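Local coordinates for protein farnesyl pyrophosphate synthase (Pseudomonas aeruginosa, PDB 3ZOU) that catalyses chain elongation of prenyl diphosphates to farnesyl diphosphate, probably by adding isopentenyl diphosphate to an allylic substrate such as geranyl diphosphate, at residues Glu140-Leu145 with Arg191-Ala196; Ala218-Asp223 with Ile291-Arg295. The contacts are given in a common frame with arbitrary orientation. Residues are numbered along the deposited sequence.

Contact 1 (Glu140-Leu145 with Arg191-Ala196); sequences EMLTRL and RLGALA
Two antiparallel alpha-helical segments pack side by side here, Glu140-Leu145 from helix 135-149 and Arg191-Ala196 from the C-terminal end of helix 171-196. Their axes come within 9.8 Å at 177°, and Met141 and Leu192 set the register with CA atoms 5.5 Å apart. Leu192, chi1 off-rotamer at -96°, lays its CD1 3.6 Å from Met141 O and 4.0 Å from Arg144 CB. Met141 (chi1 m, chi2 t, chi3 p) places CG 3.8 Å from Leu195 CD1, which also lies 3.8 Å from Glu140 CG. Such helix pairs build the all-alpha isoprenoid synthase fold; behind this one, Leu142 and Thr143 pack on Leu139 and Ala126 of the second subunit. At the more exposed margin the guanidiniums of Arg144 and Arg191 each have the other's NH1 over one face, Arg144 CZ 3.3 Å from Arg191 NH1. Glu140 OE2 offsets the like charges: it is salt-bridged to Arg144 NE (3.2 Å), and a water donates to Glu140 OE2 (2.5 Å) while accepting from Arg191 NH1 (2.8 Å).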
ATOM      1  N   GLU A 140       7.077  -0.380 -14.049  1.00 13.27           N
ATOM      2  CA  GLU A 140       6.117  -1.366 -14.546  1.00 14.19           C
ATOM      3  C   GLU A 140       5.786  -2.413 -13.479  1.00 11.46           C
ATOM      4  O   GLU A 140       4.610  -2.803 -13.307  1.00 11.93           O
ATOM      5  CB  GLU A 140       6.607  -2.006 -15.889  1.00 15.22           C
ATOM      6  CG  GLU A 140       5.607  -2.964 -16.449  1.00 19.26           C
ATOM      7  CD  GLU A 140       4.295  -2.364 -16.942  1.00 22.77           C
ATOM      8  OE1 GLU A 140       4.097  -1.102 -17.031  1.00 29.57           O
ATOM      9  OE2 GLU A 140       3.357  -3.157 -17.242  1.00 27.61           O
ATOM     10  N   MET A 141       6.786  -2.833 -12.747  1.00 10.16           N
ATOM     11  CA  MET A 141       6.597  -3.801 -11.621  1.00  9.80           C
ATOM     12  C   MET A 141       5.641  -3.190 -10.592  1.00  8.95           C
ATOM     13  O   MET A 141       4.754  -3.845 -10.083  1.00  8.96           O
ATOM     14  CB  MET A 141       7.957  -4.178 -10.970  1.00 10.68           C
ATOM     15  CG  MET A 141       8.824  -4.988 -11.916  1.00 11.12           C
ATOM     16  SD  MET A 141      10.475  -5.223 -11.269  1.00 13.98           S
ATOM     17  CE  MET A 141      10.179  -6.590 -10.227  1.00 14.30           C
ATOM     18  N   LEU A 142       5.892  -1.946 -10.267  1.00  9.39           N
ATOM     19  CA  LEU A 142       5.060  -1.223  -9.259  1.00 10.18           C
ATOM     20  C   LEU A 142       3.646  -1.017  -9.730  1.00 10.97           C
ATOM     21  O   LEU A 142       2.729  -1.263  -8.975  1.00 11.45           O
ATOM     22  CB  LEU A 142       5.667   0.124  -8.995  1.00 10.94           C
ATOM     23  CG  LEU A 142       6.840   0.070  -8.116  1.00 12.46           C
ATOM     24  CD1 LEU A 142       7.895   1.149  -8.409  1.00 13.69           C
ATOM     25  CD2 LEU A 142       6.381   0.208  -6.674  1.00 12.17           C
ATOM     26  N   THR A 143       3.487  -0.593 -10.992  1.00 10.41           N
ATOM     27  CA  THR A 143       2.173  -0.477 -11.598  1.00 10.30           C
ATOM     28  C   THR A 143       1.433  -1.769 -11.502  1.00 10.64           C
ATOM     29  O   THR A 143       0.248  -1.869 -11.099  1.00 10.63           O
ATOM     30  CB  THR A 143       2.314  -0.077 -13.077  1.00 11.73           C
ATOM     31  OG1 THR A 143       2.690   1.276 -13.117  1.00 13.70           O
ATOM     32  CG2 THR A 143       1.006  -0.235 -13.833  1.00 13.66           C
ATOM     33  N   ARG A 144       2.084  -2.844 -11.914  1.00 10.26           N
ATOM     34  CA  ARG A 144       1.368  -4.119 -11.969  1.00 12.88           C
ATOM     35  C   ARG A 144       1.018  -4.602 -10.589  1.00 12.08           C
ATOM     36  O   ARG A 144      -0.077  -5.115 -10.342  1.00 10.69           O
ATOM     37  CB  ARG A 144       2.218  -5.145 -12.712  1.00 16.74           C
ATOM     38  CG  ARG A 144       2.310  -4.818 -14.208  1.00 24.18           C
ATOM     39  CD  ARG A 144       1.054  -5.326 -14.892  1.00 33.46           C
ATOM     40  NE  ARG A 144       0.911  -4.960 -16.273  1.00 43.15           N
ATOM     41  CZ  ARG A 144       0.105  -5.618 -17.108  1.00 44.16           C
ATOM     42  NH1 ARG A 144      -0.572  -6.709 -16.689  1.00 42.10           N
ATOM     43  NH2 ARG A 144       0.018  -5.218 -18.364  1.00 47.83           N
ATOM     44  N   LEU A 145       1.925  -4.449  -9.628  1.00 11.23           N
ATOM     45  CA  LEU A 145       1.627  -4.909  -8.281  1.00  9.97           C
ATOM     46  C   LEU A 145       0.473  -4.077  -7.644  1.00 10.01           C
ATOM     47  O   LEU A 145      -0.374  -4.613  -6.972  1.00 10.28           O
ATOM     48  CB  LEU A 145       2.836  -4.860  -7.390  1.00 11.49           C
ATOM     49  CG  LEU A 145       2.571  -5.572  -6.039  1.00 13.40           C
ATOM     50  CD1 LEU A 145       2.114  -7.000  -6.180  1.00 14.72           C
ATOM     51  CD2 LEU A 145       3.808  -5.553  -5.154  1.00 16.87           C
ATOM     52  N   ARG A 191       4.362 -12.072 -13.577  1.00  9.94           N
ATOM     53  CA  ARG A 191       4.675 -10.923 -14.383  1.00 10.10           C
ATOM     54  C   ARG A 191       5.909 -10.212 -13.807  1.00 10.36           C
ATOM     55  O   ARG A 191       6.807  -9.821 -14.562  1.00 11.11           O
ATOM     56  CB  ARG A 191       3.452  -9.921 -14.434  1.00 12.07           C
ATOM     57  CG  ARG A 191       3.753  -8.600 -15.118  1.00 14.09           C
ATOM     58  CD  ARG A 191       4.235  -8.720 -16.538  1.00 16.44           C
ATOM     59  NE  ARG A 191       3.287  -9.441 -17.353  1.00 19.28           N
ATOM     60  CZ  ARG A 191       2.391  -8.898 -18.196  1.00 22.73           C
ATOM     61  NH1 ARG A 191       2.385  -7.608 -18.457  1.00 20.01           N
ATOM     62  NH2 ARG A 191       1.548  -9.692 -18.847  1.00 21.81           N
ATOM     63  N   LEU A 192       5.977 -10.026 -12.485  1.00  9.54           N
ATOM     64  CA  LEU A 192       7.093  -9.313 -11.887  1.00 10.39           C
ATOM     65  C   LEU A 192       8.402 -10.094 -12.052  1.00  9.75           C
ATOM     66  O   LEU A 192       9.428  -9.483 -12.299  1.00 10.37           O
ATOM     67  CB  LEU A 192       6.805  -9.022 -10.426  1.00 10.38           C
ATOM     68  CG  LEU A 192       6.233  -7.642 -10.167  1.00 11.25           C
ATOM     69  CD1 LEU A 192       4.955  -7.349 -10.902  1.00 11.53           C
ATOM     70  CD2 LEU A 192       6.040  -7.441  -8.664  1.00 12.00           C
ATOM     71  N   GLY A 193       8.328 -11.408 -11.862  1.00 10.43           N
ATOM     72  CA  GLY A 193       9.556 -12.218 -12.079  1.00 10.84           C
ATOM     73  C   GLY A 193       9.985 -12.128 -13.523  1.00 12.17           C
ATOM     74  O   GLY A 193      11.181 -11.990 -13.805  1.00 12.26           O
ATOM     75  N   ALA A 194       9.030 -12.138 -14.448  1.00 11.26           N
ATOM     76  CA  ALA A 194       9.337 -12.044 -15.877  1.00 10.74           C
ATOM     77  C   ALA A 194       9.981 -10.700 -16.169  1.00 11.59           C
ATOM     78  O   ALA A 194      10.945 -10.567 -16.898  1.00 13.25           O
ATOM     79  CB  ALA A 194       8.091 -12.258 -16.705  1.00 11.29           C
ATOM     80  N   LEU A 195       9.454  -9.619 -15.562  1.00 10.28           N
ATOM     81  CA  LEU A 195      10.038  -8.324 -15.785  1.00 10.60           C
ATOM     82  C   LEU A 195      11.472  -8.248 -15.253  1.00 12.72           C
ATOM     83  O   LEU A 195      12.300  -7.577 -15.847  1.00 13.11           O
ATOM     84  CB  LEU A 195       9.108  -7.239 -15.134  1.00 11.01           C
ATOM     85  CG  LEU A 195       7.800  -6.950 -15.877  1.00 10.97           C
ATOM     86  CD1 LEU A 195       6.856  -6.206 -14.970  1.00 11.25           C
ATOM     87  CD2 LEU A 195       8.030  -6.189 -17.186  1.00 12.23           C
ATOM     88  N   ALA A 196      11.712  -8.869 -14.113  1.00 12.13           N
ATOM     89  CA  ALA A 196      12.977  -8.894 -13.444  1.00 13.20           C
ATOM     90  C   ALA A 196      14.016  -9.645 -14.291  1.00 14.49           C
ATOM     91  O   ALA A 196      15.199  -9.413 -14.047  1.00 14.69           O
ATOM     92  CB  ALA A 196      12.901  -9.576 -12.081  1.00 13.45           C
TER
HETATM   93  O   HOH W   1       4.151  -5.532 -17.710  1.00 20.85           O

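Contact 2 (Ala218-Asp223 with Ile291-Arg295)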
ATOM      1  N   ALA A 218      -6.461 -23.734 -11.186  1.00 14.82           N
ATOM      2  CA  ALA A 218      -6.185 -25.148 -10.828  1.00 15.19           C
ATOM      3  C   ALA A 218      -6.025 -25.387  -9.341  1.00 15.16           C
ATOM      4  O   ALA A 218      -6.546 -26.379  -8.781  1.00 16.11           O
ATOM      5  CB  ALA A 218      -4.973 -25.628 -11.602  1.00 13.90           C
ATOM      6  N   PHE A 219      -5.330 -24.478  -8.654  1.00 13.77           N
ATOM      7  CA  PHE A 219      -5.163 -24.567  -7.272  1.00 17.36           C
ATOM      8  C   PHE A 219      -6.494 -24.584  -6.525  1.00 14.95           C
ATOM      9  O   PHE A 219      -6.682 -25.380  -5.610  1.00 15.07           O
ATOM     10  CB  PHE A 219      -4.396 -23.398  -6.703  1.00 23.62           C
ATOM     11  CG  PHE A 219      -4.096 -23.602  -5.259  1.00 32.79           C
ATOM     12  CD1 PHE A 219      -3.158 -24.572  -4.880  1.00 35.72           C
ATOM     13  CD2 PHE A 219      -4.790 -22.915  -4.259  1.00 36.18           C
ATOM     14  CE1 PHE A 219      -2.892 -24.831  -3.527  1.00 39.39           C
ATOM     15  CE2 PHE A 219      -4.509 -23.149  -2.905  1.00 39.55           C
ATOM     16  CZ  PHE A 219      -3.571 -24.127  -2.545  1.00 36.97           C
ATOM     17  N   GLN A 220      -7.397 -23.721  -6.963  1.00 14.77           N
ATOM     18  CA  GLN A 220      -8.674 -23.609  -6.279  1.00 15.52           C
ATOM     19  C   GLN A 220      -9.559 -24.843  -6.531  1.00 14.28           C
ATOM     20  O   GLN A 220     -10.241 -25.320  -5.613  1.00 15.59           O
ATOM     21  CB  GLN A 220      -9.399 -22.336  -6.708  1.00 15.79           C
ATOM     22  CG  GLN A 220      -8.652 -21.092  -6.274  1.00 16.02           C
ATOM     23  CD  GLN A 220      -8.504 -20.971  -4.768  1.00 18.22           C
ATOM     24  OE1 GLN A 220      -9.335 -21.441  -3.975  1.00 18.87           O
ATOM     25  NE2 GLN A 220      -7.368 -20.421  -4.336  1.00 21.75           N
ATOM     26  N   VAL A 221      -9.522 -25.320  -7.765  1.00 14.42           N
ATOM     27  CA  VAL A 221     -10.281 -26.552  -8.116  1.00 15.03           C
ATOM     28  C   VAL A 221      -9.769 -27.721  -7.303  1.00 15.23           C
ATOM     29  O   VAL A 221     -10.556 -28.484  -6.647  1.00 15.59           O
ATOM     30  CB  VAL A 221     -10.232 -26.830  -9.618  1.00 13.89           C
ATOM     31  CG1 VAL A 221     -10.976 -28.156  -9.933  1.00 14.63           C
ATOM     32  CG2 VAL A 221     -10.774 -25.681 -10.451  1.00 15.85           C
ATOM     33  N   GLN A 222      -8.439 -27.929  -7.326  1.00 15.81           N
ATOM     34  CA  GLN A 222      -7.885 -29.079  -6.562  1.00 16.86           C
ATOM     35  C   GLN A 222      -8.119 -28.920  -5.054  1.00 17.71           C
ATOM     36  O   GLN A 222      -8.349 -29.907  -4.337  1.00 19.95           O
ATOM     37  CB  GLN A 222      -6.394 -29.294  -6.901  1.00 18.26           C
ATOM     38  CG  GLN A 222      -5.734 -30.476  -6.252  1.00 18.75           C
ATOM     39  CD  GLN A 222      -6.295 -31.803  -6.778  1.00 21.16           C
ATOM     40  OE1 GLN A 222      -7.060 -31.821  -7.754  1.00 20.92           O
ATOM     41  NE2 GLN A 222      -5.960 -32.876  -6.122  1.00 22.46           N
ATOM     42  N   ASP A 223      -8.050 -27.708  -4.510  1.00 17.73           N
ATOM     43  CA  ASP A 223      -8.311 -27.539  -3.075  1.00 20.58           C
ATOM     44  C   ASP A 223      -9.735 -27.993  -2.687  1.00 19.93           C
ATOM     45  O   ASP A 223      -9.905 -28.656  -1.643  1.00 19.62           O
ATOM     46  CB  ASP A 223      -8.207 -26.079  -2.654  1.00 22.27           C
ATOM     47  CG  ASP A 223      -6.804 -25.656  -2.329  1.00 28.65           C
ATOM     48  OD1 ASP A 223      -5.853 -26.461  -2.500  1.00 30.82           O
ATOM     49  OD2 ASP A 223      -6.607 -24.451  -1.949  1.00 32.44           O
ATOM     50  N   ILE A 291       0.408 -29.074  -8.589  1.00 14.08           N
ATOM     51  CA  ILE A 291      -0.824 -28.495  -8.064  1.00 13.02           C
ATOM     52  C   ILE A 291      -2.010 -29.473  -8.184  1.00 15.29           C
ATOM     53  O   ILE A 291      -2.779 -29.635  -7.245  1.00 17.16           O
ATOM     54  CB  ILE A 291      -1.158 -27.174  -8.778  1.00 13.81           C
ATOM     55  CG1 ILE A 291      -0.212 -26.060  -8.328  1.00 14.34           C
ATOM     56  CG2 ILE A 291      -2.576 -26.740  -8.509  1.00 15.61           C
ATOM     57  CD1 ILE A 291      -0.176 -24.910  -9.267  1.00 14.19           C
ATOM     58  N   VAL A 292      -2.070 -30.187  -9.289  1.00 14.74           N
ATOM     59  CA  VAL A 292      -3.175 -31.098  -9.472  1.00 14.23           C
ATOM     60  C   VAL A 292      -2.879 -32.530  -9.023  1.00 15.27           C
ATOM     61  O   VAL A 292      -3.793 -33.340  -8.900  1.00 16.37           O
ATOM     62  CB  VAL A 292      -3.702 -31.072 -10.922  1.00 14.03           C
ATOM     63  CG1 VAL A 292      -4.121 -29.666 -11.271  1.00 16.24           C
ATOM     64  CG2 VAL A 292      -2.686 -31.612 -11.961  1.00 13.87           C
ATOM     65  N   GLU A 293      -1.605 -32.853  -8.802  1.00 14.72           N
ATOM     66  CA  GLU A 293      -1.260 -34.170  -8.299  1.00 15.17           C
ATOM     67  C   GLU A 293      -1.280 -34.317  -6.824  1.00 18.89           C
ATOM     68  O   GLU A 293      -1.200 -35.469  -6.284  1.00 19.11           O
ATOM     69  CB  GLU A 293       0.107 -34.616  -8.853  1.00 15.96           C
ATOM     70  CG  GLU A 293       0.153 -34.853 -10.352  1.00 17.46           C
ATOM     71  CD  GLU A 293       1.534 -35.222 -10.858  1.00 17.21           C
ATOM     72  OE1 GLU A 293       2.442 -35.603 -10.022  1.00 18.53           O
ATOM     73  OE2 GLU A 293       1.785 -35.059 -12.074  1.00 16.87           O
ATOM     74  N   ARG A 294      -1.346 -33.203  -6.093  1.00 21.22           N
ATOM     75  CA  ARG A 294      -1.349 -33.319  -4.645  1.00 25.45           C
ATOM     76  C   ARG A 294      -2.594 -34.074  -4.117  1.00 24.98           C
ATOM     77  O   ARG A 294      -3.698 -34.002  -4.645  1.00 23.32           O
ATOM     78  CB  ARG A 294      -1.022 -31.994  -3.949  1.00 30.99           C
ATOM     79  CG  ARG A 294      -2.033 -30.925  -4.125  1.00 30.88           C
ATOM     80  CD  ARG A 294      -1.470 -29.496  -4.044  1.00 28.67           C
ATOM     81  NE  ARG A 294      -2.533 -28.679  -4.630  1.00 24.09           N
ATOM     82  CZ  ARG A 294      -3.474 -28.089  -3.926  1.00 28.19           C
ATOM     83  NH1 ARG A 294      -3.486 -28.217  -2.594  1.00 30.30           N
ATOM     84  NH2 ARG A 294      -4.468 -27.448  -4.550  1.00 25.59           N
ATOM     85  N   ARG A 295      -2.306 -34.914  -3.109  1.00 28.80           N
ATOM     86  CA  ARG A 295      -3.254 -35.858  -2.507  1.00 31.57           C
ATOM     87  C   ARG A 295      -2.930 -35.810  -1.019  1.00 33.49           C
ATOM     88  O   ARG A 295      -3.411 -34.899  -0.361  1.00 39.04           O
ATOM     89  CB  ARG A 295      -3.106 -37.326  -3.036  1.00 29.67           C
ATOM     90  CG  ARG A 295      -3.439 -37.610  -4.525  1.00 27.36           C
ATOM     91  CD  ARG A 295      -4.917 -37.383  -4.952  1.00 27.41           C
ATOM     92  NE  ARG A 295      -5.088 -37.643  -6.380  1.00 32.50           N
ATOM     93  CZ  ARG A 295      -4.938 -36.744  -7.363  1.00 30.63           C
ATOM     94  NH1 ARG A 295      -4.616 -35.471  -7.086  1.00 24.71           N
ATOM     95  NH2 ARG A 295      -5.117 -37.113  -8.637  1.00 28.22           N
TER
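Along Ala218-Asp223, part of helix 202-227, the contact passes from apolar to ionic as it meets the C-terminal end of helix 282-293. Ala218 CB sits 4.1 Å from both Ile291 CG2 and Val292 CG1, and Leu266 of helix 256-273 also packs on it. Phe219 follows with its backbone N 3.6 Å from Ile291 CG2, its ring CD1 3.2 Å from Arg294 NH2. Gln220, its CA-to-CB bond directed away, touches His178 and Thr182, the latter lining the geranyl diphosphate pocket. Gln222 returns to the interface: its CG lies 3.2 Å from Ile291 O, and its amide donates from NE2 to Arg294 O (2.9 Å), which also accepts Arg295 NH1 (3.0 Å). Asp223, the first aspartate of the second aspartate-rich DDXXD motif of prenyl synthases, closes the segment. Its OD1 takes both Arg294 NH2 (2.7 Å) and Arg294 NH1 (2.9 Å) in a salt bridge. Arg294 has just left the helix and folds back, NE bonding Ile291 O at 2.8 Å, so that its guanidinium is held between Phe219 CD1 and Gln222 CG on opposite faces. With the Asp223 side chain about 5 Å from a bound magnesium, the salt bridge ties the basic C-terminal tail to the motif and probably helps hold that aspartate in place near the metal.

How the contacts relate
Both contacts join helices within one subunit and both are partly buried, but they lie on opposite sides of the chain's centre, with centres 26 Å apart and nearest atoms about 14 Å apart. They share no helix, yet helix 171-196 of contact 1 is followed directly in the chain by helix 202-227 of contact 2. Contact 1, backed by the second subunit, pairs two helices through aliphatic side chains and keeps its charges at the margin, where water mediates between them. Contact 2 touches no other chain and instead secures the chain's C-terminal end by direct charge pairing and side-chain hydrogen bonds to backbone carbonyls. Magnesium lies close to contact 2, whereas geranyl diphosphate is about 12 Å from the Leu145 side chain of contact 1.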